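DegQ (Legionella fallonii, PDB 3PV2) probably degrades misfolded proteins as a trypsin-like chaperone-protease of the HtrA family that assembles into large 12-meric particles. Local coordinates at residues Gln247-Ile250 / Ser254-Arg257. Sequence-based numbering, arbitrary orientation.
Sequences QQII and SIHR
With CG swung opposite the backbone nitrogen (chi1 166°), Gln248 sends its side chain off the helix and across Ile255. In Ile255, CG1 lies anti to the carbonyl carbon, and a chi2 of -47° turns CD1 back toward the helix. The two side chains meet at about a right angle, and the packing is tight, Ile255 CD1 coming 3.1 Å from Gln248 CG. Glutamine suits this place because its methylene groups can pack against an apolar neighbour while its amide reaches on toward the loop; how that amide is turned is doubtful. The same methyl of Ile255 touches Ile249, CD1 to CG1 at 4.0 Å, so the branched residue bridges two successive helix positions by van der Waals contact. Ser254, a small polar residue fit for a partly exposed place, turns its hydroxymethyl away and offers its backbone, O lying 3.9 Å from Gln248 CG. The second branch of Ile255, CG2, lies 3.7 Å above the plane of the Arg257 guanidinium, offset toward its rim, within the loop itself. That guanidinium can serve two acids, Asp122 and Glu124, by salt bridges, while exposed His256 directs its ring away from the helix to hydrogen-bond Asp352. The contact thus lays the start of the linker to the first PDZ domain against the last turns of helix 239-252, which follows the second trypsin-fold barrel; Ile249 and Ile255 also touch strand 113-122 of the first.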
loop_
_atom_site.group_PDB
_atom_site.type_symbol
_atom_site.label_atom_id
_atom_site.label_comp_id
_atom_site.label_asym_id
_atom_site.label_seq_id
_atom_site.Cartn_x
_atom_site.Cartn_y
_atom_site.Cartn_z
ATOM N N GLN B 247 -23.633 -44.872 -26.447
ATOM C CA GLN B 247 -24.569 -45.500 -27.318
ATOM C C GLN B 247 -25.756 -44.524 -27.547
ATOM O O GLN B 247 -26.192 -44.325 -28.655
ATOM C CB GLN B 247 -24.994 -46.857 -26.750
ATOM C CG GLN B 247 -25.986 -47.594 -27.690
ATOM C CD GLN B 247 -27.411 -47.533 -27.147
ATOM O OE1 GLN B 247 -27.663 -48.001 -26.032
ATOM N NE2 GLN B 247 -28.350 -46.956 -27.927
ATOM N N GLN B 248 -26.165 -43.842 -26.498
ATOM C CA GLN B 248 -27.215 -42.872 -26.603
ATOM C C GLN B 248 -26.783 -41.641 -27.413
ATOM O O GLN B 248 -27.601 -41.110 -28.205
ATOM C CB GLN B 248 -27.774 -42.514 -25.242
ATOM C CG GLN B 248 -28.658 -41.255 -25.242
ATOM C CD GLN B 248 -29.765 -41.311 -24.178
ATOM O OE1 GLN B 248 -30.368 -42.359 -23.977
ATOM N NE2 GLN B 248 -30.040 -40.187 -23.517
ATOM N N ILE B 249 -25.516 -41.224 -27.280
ATOM C CA ILE B 249 -25.009 -40.105 -28.092
ATOM C C ILE B 249 -24.918 -40.506 -29.572
ATOM O O ILE B 249 -25.220 -39.707 -30.430
ATOM C CB ILE B 249 -23.658 -39.537 -27.607
ATOM C CG1 ILE B 249 -23.875 -38.635 -26.382
ATOM C CG2 ILE B 249 -22.991 -38.715 -28.663
ATOM C CD1 ILE B 249 -22.644 -38.372 -25.559
ATOM N N ILE B 250 -24.478 -41.728 -29.861
ATOM C CA ILE B 250 -24.355 -42.157 -31.227
ATOM C C ILE B 250 -25.746 -42.190 -31.907
ATOM O O ILE B 250 -25.889 -41.599 -32.953
ATOM C CB ILE B 250 -23.620 -43.515 -31.335
ATOM C CG1 ILE B 250 -22.126 -43.367 -30.997
ATOM C CG2 ILE B 250 -23.717 -44.134 -32.739
ATOM C CD1 ILE B 250 -21.465 -44.699 -30.823
ATOM N N SER B 254 -27.361 -36.528 -28.475
ATOM C CA SER B 254 -27.229 -36.007 -27.099
ATOM C C SER B 254 -28.076 -36.835 -26.141
ATOM O O SER B 254 -28.905 -37.604 -26.588
ATOM C CB SER B 254 -27.679 -34.558 -27.000
ATOM O OG SER B 254 -29.098 -34.499 -26.995
ATOM N N ILE B 255 -27.858 -36.684 -24.840
ATOM C CA ILE B 255 -28.657 -37.361 -23.861
ATOM C C ILE B 255 -29.815 -36.406 -23.539
ATOM O O ILE B 255 -29.579 -35.280 -23.126
ATOM C CB ILE B 255 -27.889 -37.627 -22.512
ATOM C CG1 ILE B 255 -26.557 -38.363 -22.742
ATOM C CG2 ILE B 255 -28.784 -38.350 -21.505
ATOM C CD1 ILE B 255 -26.666 -39.516 -23.643
ATOM N N HIS B 256 -31.052 -36.832 -23.750
ATOM C CA HIS B 256 -32.182 -36.024 -23.323
ATOM C C HIS B 256 -32.775 -36.676 -22.078
ATOM O O HIS B 256 -33.547 -37.609 -22.176
ATOM C CB HIS B 256 -33.213 -35.891 -24.418
ATOM C CG HIS B 256 -34.333 -34.963 -24.053
ATOM N ND1 HIS B 256 -34.389 -33.654 -24.483
ATOM C CD2 HIS B 256 -35.420 -35.145 -23.265
ATOM C CE1 HIS B 256 -35.468 -33.074 -23.988
ATOM N NE2 HIS B 256 -36.112 -33.959 -23.249
ATOM N N ARG B 257 -32.382 -36.183 -20.914
ATOM C CA ARG B 257 -32.824 -36.726 -19.651
ATOM C C ARG B 257 -34.285 -36.404 -19.347
ATOM O O ARG B 257 -34.746 -35.274 -19.572
ATOM C CB ARG B 257 -31.980 -36.164 -18.526
ATOM C CG ARG B 257 -30.625 -36.739 -18.476
ATOM C CD ARG B 257 -29.766 -36.010 -17.500
ATOM N NE ARG B 257 -28.482 -36.680 -17.410
ATOM C CZ ARG B 257 -27.462 -36.517 -18.248
ATOM N NH1 ARG B 257 -27.541 -35.668 -19.258
ATOM N NH2 ARG B 257 -26.342 -37.211 -18.061
#